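Local atomic coordinates of serine repeat antigen 5 (Plasmodium falciparum, PDB entry 6X42), a protein that belongs to the papain family of cysteine proteases and, as a pseudo-zymogen, probably serves the malaria parasite without ordinary papain-like protease activity. Residues A[42-47]-A[246-251]; A[58-63]-A[186-191]. All coordinates share one frame; numbering follows the deposited sequence.

Contact 1. Residues A[42-47]-A[246-251]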
ATOM      1  N   LEU A  42      -2.916  13.067  -0.618  1.00 19.50           N
ATOM      2  CA  LEU A  42      -1.954  12.300   0.174  1.00 17.78           C
ATOM      3  C   LEU A  42      -0.620  12.315  -0.573  1.00 17.53           C
ATOM      4  O   LEU A  42      -0.412  11.548  -1.518  1.00 18.04           O
ATOM      5  CB  LEU A  42      -2.465  10.878   0.363  1.00 17.71           C
ATOM      6  CG  LEU A  42      -3.763  10.705   1.161  1.00 17.82           C
ATOM      7  CD1 LEU A  42      -4.347   9.287   0.976  1.00 18.92           C
ATOM      8  CD2 LEU A  42      -3.510  11.000   2.631  1.00 19.89           C
ATOM      9  N   GLN A  43       0.283  13.203  -0.182  1.00 17.67           N
ATOM     10  CA  GLN A  43       1.495  13.389  -0.959  1.00 18.21           C
ATOM     11  C   GLN A  43       2.427  12.201  -0.765  1.00 15.78           C
ATOM     12  O   GLN A  43       2.399  11.522   0.262  1.00 16.56           O
ATOM     13  CB  GLN A  43       2.191  14.683  -0.562  1.00 23.39           C
ATOM     14  CG  GLN A  43       1.381  15.939  -0.916  1.00 31.86           C
ATOM     15  CD  GLN A  43       0.907  15.958  -2.388  1.00 39.84           C
ATOM     16  OE1 GLN A  43       1.707  16.093  -3.323  1.00 42.67           O
ATOM     17  NE2 GLN A  43      -0.407  15.831  -2.585  1.00 42.56           N
ATOM     18  N   VAL A  44       3.270  11.967  -1.773  1.00 16.09           N
ATOM     19  CA  VAL A  44       4.275  10.917  -1.712  1.00 14.41           C
ATOM     20  C   VAL A  44       5.268  11.202  -0.592  1.00 15.50           C
ATOM     21  O   VAL A  44       5.654  12.354  -0.346  1.00 17.79           O
ATOM     22  CB  VAL A  44       4.973  10.840  -3.081  1.00 15.89           C
ATOM     23  CG1 VAL A  44       6.216   9.951  -3.048  1.00 16.54           C
ATOM     24  CG2 VAL A  44       3.986  10.345  -4.133  1.00 17.07           C
ATOM     25  N   GLU A  45       5.677  10.142   0.100  1.00 14.20           N
ATOM     26  CA  GLU A  45       6.640  10.197   1.193  1.00 14.07           C
ATOM     27  C   GLU A  45       7.948   9.516   0.796  1.00 13.67           C
ATOM     28  O   GLU A  45       8.033   8.826  -0.213  1.00 13.99           O
ATOM     29  CB  GLU A  45       6.036   9.599   2.466  1.00 15.85           C
ATOM     30  CG  GLU A  45       4.790  10.379   2.897  1.00 16.84           C
ATOM     31  CD  GLU A  45       4.201   9.942   4.219  1.00 17.04           C
ATOM     32  OE1 GLU A  45       4.960   9.770   5.181  1.00 18.23           O
ATOM     33  OE2 GLU A  45       2.972   9.802   4.314  1.00 18.00           O
ATOM     34  N   ASP A  46       8.990   9.776   1.596  1.00 14.32           N
ATOM     35  CA  ASP A  46      10.346   9.272   1.377  1.00 14.33           C
ATOM     36  C   ASP A  46      10.790   8.518   2.621  1.00 13.75           C
ATOM     37  O   ASP A  46      11.070   9.125   3.664  1.00 15.18           O
ATOM     38  CB  ASP A  46      11.297  10.438   1.060  1.00 15.02           C
ATOM     39  CG  ASP A  46      12.709  10.012   0.664  1.00 16.17           C
ATOM     40  OD1 ASP A  46      13.054   8.816   0.774  1.00 16.59           O
ATOM     41  OD2 ASP A  46      13.479  10.931   0.262  1.00 17.76           O
ATOM     42  N   GLN A  47      10.855   7.191   2.525  1.00 13.28           N
ATOM     43  CA  GLN A  47      11.283   6.347   3.634  1.00 12.69           C
ATOM     44  C   GLN A  47      12.774   6.478   3.953  1.00 12.44           C
ATOM     45  O   GLN A  47      13.224   5.992   5.005  1.00 12.71           O
ATOM     46  CB  GLN A  47      10.957   4.894   3.350  1.00 12.94           C
ATOM     47  CG  GLN A  47      11.818   4.257   2.289  1.00 12.80           C
ATOM     48  CD  GLN A  47      11.367   2.861   1.922  1.00 13.08           C
ATOM     49  OE1 GLN A  47      10.373   2.663   1.225  1.00 14.44           O
ATOM     50  NE2 GLN A  47      12.092   1.869   2.406  1.00 14.32           N
ATOM     51  N   TRP A 246       9.676   6.320  -2.081  1.00 13.20           N
ATOM     52  CA  TRP A 246      11.050   6.761  -2.309  1.00 13.17           C
ATOM     53  C   TRP A 246      11.094   8.237  -2.680  1.00 13.28           C
ATOM     54  O   TRP A 246      12.067   8.715  -3.285  1.00 14.35           O
ATOM     55  CB  TRP A 246      11.744   5.886  -3.352  1.00 14.04           C
ATOM     56  CG  TRP A 246      11.972   4.454  -2.919  1.00 13.56           C
ATOM     57  CD1 TRP A 246      11.804   3.922  -1.677  1.00 15.02           C
ATOM     58  CD2 TRP A 246      12.413   3.379  -3.756  1.00 13.60           C
ATOM     59  NE1 TRP A 246      12.090   2.574  -1.697  1.00 16.52           N
ATOM     60  CE2 TRP A 246      12.480   2.222  -2.959  1.00 14.91           C
ATOM     61  CE3 TRP A 246      12.751   3.286  -5.113  1.00 15.91           C
ATOM     62  CZ2 TRP A 246      12.851   0.979  -3.478  1.00 16.19           C
ATOM     63  CZ3 TRP A 246      13.134   2.064  -5.612  1.00 16.03           C
ATOM     64  CH2 TRP A 246      13.176   0.925  -4.800  1.00 17.01           C
ATOM     65  N   GLY A 247      10.059   8.973  -2.291  1.00 13.80           N
ATOM     66  CA  GLY A 247       9.993  10.391  -2.518  1.00 14.26           C
ATOM     67  C   GLY A 247       9.428  10.750  -3.873  1.00 14.37           C
ATOM     68  O   GLY A 247       9.265   9.907  -4.760  1.00 14.12           O
ATOM     69  N   PRO A 248       9.112  12.035  -4.051  1.00 14.61           N
ATOM     70  CA  PRO A 248       8.412  12.483  -5.263  1.00 14.87           C
ATOM     71  C   PRO A 248       9.302  12.698  -6.475  1.00 15.39           C
ATOM     72  O   PRO A 248       8.788  13.068  -7.534  1.00 17.69           O
ATOM     73  CB  PRO A 248       7.778  13.800  -4.814  1.00 17.08           C
ATOM     74  CG  PRO A 248       8.754  14.331  -3.778  1.00 17.70           C
ATOM     75  CD  PRO A 248       9.209  13.094  -3.036  1.00 16.84           C
ATOM     76  N   TYR A 249      10.599  12.452  -6.384  1.00 15.76           N
ATOM     77  CA  TYR A 249      11.503  12.539  -7.528  1.00 17.55           C
ATOM     78  C   TYR A 249      11.879  11.171  -8.078  1.00 17.91           C
ATOM     79  O   TYR A 249      12.585  11.093  -9.095  1.00 21.22           O
ATOM     80  CB  TYR A 249      12.728  13.407  -7.175  1.00 20.92           C
ATOM     81  CG  TYR A 249      12.278  14.740  -6.639  1.00 26.18           C
ATOM     82  CD1 TYR A 249      11.770  15.715  -7.480  1.00 28.14           C
ATOM     83  CD2 TYR A 249      12.320  15.009  -5.278  1.00 28.48           C
ATOM     84  CE1 TYR A 249      11.334  16.951  -6.958  1.00 30.18           C
ATOM     85  CE2 TYR A 249      11.890  16.191  -4.764  1.00 31.60           C
ATOM     86  CZ  TYR A 249      11.390  17.156  -5.595  1.00 32.14           C
ATOM     87  OH  TYR A 249      10.978  18.347  -5.043  1.00 37.01           O
ATOM     88  N   TRP A 250      11.387  10.100  -7.467  1.00 15.18           N
ATOM     89  CA  TRP A 250      11.617   8.755  -7.953  1.00 15.06           C
ATOM     90  C   TRP A 250      10.516   8.392  -8.947  1.00 15.33           C
ATOM     91  O   TRP A 250       9.337   8.683  -8.723  1.00 16.08           O
ATOM     92  CB  TRP A 250      11.633   7.758  -6.767  1.00 14.86           C
ATOM     93  CG  TRP A 250      11.911   6.412  -7.307  1.00 13.78           C
ATOM     94  CD1 TRP A 250      13.130   5.882  -7.600  1.00 14.01           C
ATOM     95  CD2 TRP A 250      10.949   5.458  -7.749  1.00 13.96           C
ATOM     96  NE1 TRP A 250      12.994   4.669  -8.189  1.00 13.91           N
ATOM     97  CE2 TRP A 250      11.661   4.379  -8.308  1.00 13.48           C
ATOM     98  CE3 TRP A 250       9.550   5.400  -7.712  1.00 14.31           C
ATOM     99  CZ2 TRP A 250      11.032   3.263  -8.840  1.00 13.66           C
ATOM    100  CZ3 TRP A 250       8.931   4.297  -8.252  1.00 14.69           C
ATOM    101  CH2 TRP A 250       9.667   3.236  -8.812  1.00 14.86           C
ATOM    102  N   GLY A 251      10.892   7.719 -10.028  1.00 16.34           N
ATOM    103  CA  GLY A 251       9.880   7.183 -10.946  1.00 17.48           C
ATOM    104  C   GLY A 251       9.200   8.299 -11.702  1.00 18.16           C
ATOM    105  O   GLY A 251       9.864   9.143 -12.310  1.00 23.95           O
TER

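Contact 2. Residues A[58-63]-A[186-191]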
ATOM      1  N   SER A  58       1.333   0.124   4.383  1.00 12.17           N
ATOM      2  CA  SER A  58       0.223  -0.254   5.246  1.00 12.71           C
ATOM      3  C   SER A  58      -0.527   0.975   5.731  1.00 13.01           C
ATOM      4  O   SER A  58      -1.764   0.994   5.747  1.00 14.34           O
ATOM      5  CB  SER A  58       0.724  -1.071   6.435  1.00 13.13           C
ATOM      6  OG  SER A  58       1.238  -2.335   6.060  1.00 14.12           O
ATOM      7  N   LYS A  59       0.203   2.014   6.133  1.00 13.17           N
ATOM      8  CA  LYS A  59      -0.463   3.211   6.633  1.00 13.44           C
ATOM      9  C   LYS A  59      -1.195   3.941   5.512  1.00 13.89           C
ATOM     10  O   LYS A  59      -2.268   4.519   5.738  1.00 14.57           O
ATOM     11  CB  LYS A  59       0.512   4.131   7.380  1.00 14.11           C
ATOM     12  CG  LYS A  59       1.262   5.121   6.509  1.00 14.59           C
ATOM     13  CD  LYS A  59       2.338   5.895   7.293  1.00 14.69           C
ATOM     14  CE  LYS A  59       2.942   7.004   6.477  1.00 15.40           C
ATOM     15  NZ  LYS A  59       2.086   8.218   6.479  1.00 15.34           N
ATOM     16  N   TYR A  60      -0.632   3.931   4.297  1.00 13.27           N
ATOM     17  CA  TYR A  60      -1.315   4.571   3.179  1.00 13.36           C
ATOM     18  C   TYR A  60      -2.645   3.883   2.883  1.00 13.38           C
ATOM     19  O   TYR A  60      -3.633   4.538   2.568  1.00 13.76           O
ATOM     20  CB  TYR A  60      -0.433   4.588   1.943  1.00 13.69           C
ATOM     21  CG  TYR A  60      -1.098   5.174   0.723  1.00 13.39           C
ATOM     22  CD1 TYR A  60      -1.174   6.558   0.524  1.00 14.46           C
ATOM     23  CD2 TYR A  60      -1.700   4.349  -0.217  1.00 14.31           C
ATOM     24  CE1 TYR A  60      -1.768   7.089  -0.612  1.00 16.13           C
ATOM     25  CE2 TYR A  60      -2.293   4.864  -1.345  1.00 14.67           C
ATOM     26  CZ  TYR A  60      -2.335   6.230  -1.547  1.00 15.32           C
ATOM     27  OH  TYR A  60      -2.921   6.696  -2.707  1.00 18.10           O
ATOM     28  N   HIS A  61      -2.682   2.555   2.992  1.00 13.00           N
ATOM     29  CA  HIS A  61      -3.932   1.820   2.818  1.00 13.05           C
ATOM     30  C   HIS A  61      -4.983   2.276   3.832  1.00 13.73           C
ATOM     31  O   HIS A  61      -6.142   2.479   3.466  1.00 14.80           O
ATOM     32  CB  HIS A  61      -3.621   0.322   2.879  1.00 13.62           C
ATOM     33  CG  HIS A  61      -4.789  -0.586   2.620  1.00 13.51           C
ATOM     34  ND1 HIS A  61      -5.572  -0.524   1.490  1.00 13.94           N
ATOM     35  CD2 HIS A  61      -5.262  -1.632   3.337  1.00 14.11           C
ATOM     36  CE1 HIS A  61      -6.499  -1.471   1.549  1.00 14.30           C
ATOM     37  NE2 HIS A  61      -6.314  -2.177   2.645  1.00 14.45           N
ATOM     38  N   LEU A  62      -4.593   2.485   5.094  1.00 14.20           N
ATOM     39  CA  LEU A  62      -5.525   3.056   6.064  1.00 15.34           C
ATOM     40  C   LEU A  62      -5.885   4.500   5.726  1.00 15.27           C
ATOM     41  O   LEU A  62      -7.037   4.914   5.926  1.00 16.75           O
ATOM     42  CB  LEU A  62      -4.961   2.969   7.480  1.00 16.15           C
ATOM     43  CG  LEU A  62      -4.907   1.617   8.155  1.00 19.97           C
ATOM     44  CD1 LEU A  62      -4.432   1.790   9.598  1.00 21.41           C
ATOM     45  CD2 LEU A  62      -6.288   0.951   8.129  1.00 21.29           C
ATOM     46  N   GLU A  63      -4.919   5.289   5.235  1.00 15.01           N
ATOM     47  CA  GLU A  63      -5.214   6.672   4.832  1.00 15.22           C
ATOM     48  C   GLU A  63      -6.246   6.717   3.694  1.00 16.23           C
ATOM     49  O   GLU A  63      -7.147   7.565   3.703  1.00 16.99           O
ATOM     50  CB  GLU A  63      -3.931   7.420   4.442  1.00 15.78           C
ATOM     51  CG  GLU A  63      -3.005   7.653   5.646  1.00 15.68           C
ATOM     52  CD  GLU A  63      -1.542   7.904   5.283  1.00 16.05           C
ATOM     53  OE1 GLU A  63      -1.204   7.900   4.071  1.00 16.27           O
ATOM     54  OE2 GLU A  63      -0.725   8.112   6.222  1.00 16.46           O
ATOM     55  N   LYS A 186     -11.749   0.640  -1.370  1.00 17.33           N
ATOM     56  CA  LYS A 186     -10.899   1.079  -0.271  1.00 17.59           C
ATOM     57  C   LYS A 186      -9.896   2.157  -0.655  1.00 16.67           C
ATOM     58  O   LYS A 186      -9.242   2.716   0.238  1.00 17.49           O
ATOM     59  CB  LYS A 186     -10.145  -0.118   0.313  1.00 17.05           C
ATOM     60  CG  LYS A 186     -11.035  -1.102   1.083  1.00 18.94           C
ATOM     61  CD  LYS A 186     -10.307  -2.410   1.420  1.00 19.98           C
ATOM     62  CE  LYS A 186     -11.121  -3.259   2.342  1.00 21.73           C
ATOM     63  NZ  LYS A 186     -12.152  -4.006   1.604  1.00 23.61           N
ATOM     64  N   GLY A 187      -9.742   2.450  -1.949  1.00 15.63           N
ATOM     65  CA  GLY A 187      -8.824   3.459  -2.428  1.00 16.42           C
ATOM     66  C   GLY A 187      -7.457   2.934  -2.798  1.00 14.42           C
ATOM     67  O   GLY A 187      -6.684   3.658  -3.453  1.00 15.76           O
ATOM     68  N   SER A 188      -7.135   1.706  -2.416  1.00 14.03           N
ATOM     69  CA  SER A 188      -5.810   1.146  -2.642  1.00 13.35           C
ATOM     70  C   SER A 188      -5.831  -0.308  -2.183  1.00 13.24           C
ATOM     71  O   SER A 188      -6.731  -0.733  -1.448  1.00 13.56           O
ATOM     72  CB  SER A 188      -4.738   1.879  -1.834  1.00 13.30           C
ATOM     73  OG  SER A 188      -4.964   1.742  -0.424  1.00 14.10           O
ATOM     74  N   VAL A 189      -4.782  -1.038  -2.569  1.00 12.63           N
ATOM     75  CA  VAL A 189      -4.356  -2.228  -1.848  1.00 12.69           C
ATOM     76  C   VAL A 189      -2.875  -2.072  -1.528  1.00 11.38           C
ATOM     77  O   VAL A 189      -2.168  -1.258  -2.128  1.00 12.59           O
ATOM     78  CB  VAL A 189      -4.602  -3.543  -2.619  1.00 13.36           C
ATOM     79  CG1 VAL A 189      -6.068  -3.716  -2.947  1.00 14.98           C
ATOM     80  CG2 VAL A 189      -3.726  -3.620  -3.878  1.00 13.97           C
ATOM     81  N   ILE A 190      -2.402  -2.863  -0.567  1.00 12.01           N
ATOM     82  CA  ILE A 190      -0.979  -3.062  -0.345  1.00 11.53           C
ATOM     83  C   ILE A 190      -0.516  -4.108  -1.345  1.00 11.92           C
ATOM     84  O   ILE A 190      -1.211  -5.110  -1.549  1.00 12.37           O
ATOM     85  CB  ILE A 190      -0.736  -3.531   1.100  1.00 11.59           C
ATOM     86  CG1 ILE A 190      -1.320  -2.556   2.124  1.00 13.26           C
ATOM     87  CG2 ILE A 190       0.762  -3.767   1.314  1.00 13.29           C
ATOM     88  CD1 ILE A 190      -1.496  -3.194   3.507  1.00 14.18           C
ATOM     89  N   ALA A 191       0.630  -3.888  -1.981  1.00 11.34           N
ATOM     90  CA  ALA A 191       1.187  -4.881  -2.895  1.00 11.29           C
ATOM     91  C   ALA A 191       2.643  -5.125  -2.557  1.00 11.59           C
ATOM     92  O   ALA A 191       3.358  -4.191  -2.169  1.00 12.81           O
ATOM     93  CB  ALA A 191       1.068  -4.450  -4.367  1.00 12.61           C
TER

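Contact 1. Residues A[42-47]-A[246-251]
Q47 lies beside W246 where the loop leading to helix 53-68 of the papain-like fold meets the loop between strands 236-243 and 255-259. The QGNC and NSWG sequences here match papain-family active-site motifs, and Q47 probably occupies the position of the papain oxyanion-hole glutamine. Its CB stays back from the tryptophan. CG, set between the backbone N and the carbonyl carbon (chi1 72°), comes 4.0 Å from W246 CD1. Farther out, Q47 CD lies 3.7 Å from W246 NE1, at the indole edge and in the plane of the ring. The amide is turned 68° to that ring. At the tip the oxygen and nitrogen of Q47 part company: OE1, 3.4 Å from W246 NE1, is hydrogen-bonded to the hydroxyl of S245, while NE2 gives its hydrogen bond to the C50 carbonyl. The indole also meets the ring of H219.

Backbones join the loops next door. D46 and W246 form a single beta bridge, their CA atoms 4.5 Å apart, and G247 N donates to E45 O at 2.9 Å. The N-H lies above the carbonyl plane, and the bond is bent to 140°. The E45 side chain starts away from the other loop, and OE2 forms salt bridges with K75 and K59. G247 has positive phi and opens a type I turn ending at W250, whose indole lies with one face under W246 CE3. V44 reaches toward this turn with one branch: its CG1, anti to the backbone N, touches G247 C at 3.4 Å and approaches the P248 ring at CD, 4.3 Å away.

Contact 2. Residues A[58-63]-A[186-191]
H61 of helix 53-68 reaches across to S188, just ahead of strand 189-193, joining the central helix of the papain fold to its beta-rich lobe. Helix and strand run nearly antiparallel (165°), with their axes 7.8 Å apart at closest approach. H61 holds CG anti to its backbone N (chi1 -176°), carrying on from a CB that points toward 186-191. There ND1 and S188 OG share a nearly straight hydrogen bond of 3.0 Å, with the hydroxyl in the ring plane at its edge. S188 OG sits in the crowded position between its own N and carbonyl carbon (chi1 63°), and also bonds to T64 OG1. On the other side of the imidazole NE2 is hydrogen-bonded to the backbone N of F277, so both nitrogens of this buried ring have partners.

I190 crosses the histidine at about a right angle. Its backbone N lies over one face of the imidazole, and its CG1 rests 3.8 Å from H61 CB. The chain then extends until CD1 meets S58 at CA, 3.8 Å away, and at OG, whose hydrogen bond goes to W54 O. From the end of helix 172-186, K186 approaches the imidazole obliquely, its CD 3.9 Å from H61 CE1. Its ammonium turns away to a salt bridge with E182. G187, with positive phi, takes the chain out of that helix. Y60 adds one more contact, its CE2 lying 3.9 Å from S188 CB.

How the contacts relate
Both contacts lie along the junction of the two lobes of the papain-like fold, their centres 15 Å apart. Contact 2 is the deeper, its centre about 4 Å from the centre of the chain, against about 13 Å for contact 1. In sequence the segments run 42-47, 58-63, 186-191, 246-251, so contact 2 is nested inside the loop closed by contact 1. Helix 53-68 ties them together: the 42-47 loop leads into it, and E45 OE2 forms a 2.8 Å salt bridge with K59 NZ. L42 CD1 packs 3.7 Å from Y60 CE1. The helix is thus held by the 42-47 loop, at the probable counterpart of papain's active-site cleft, and, deeper, by S188 and the start of strand 189-193.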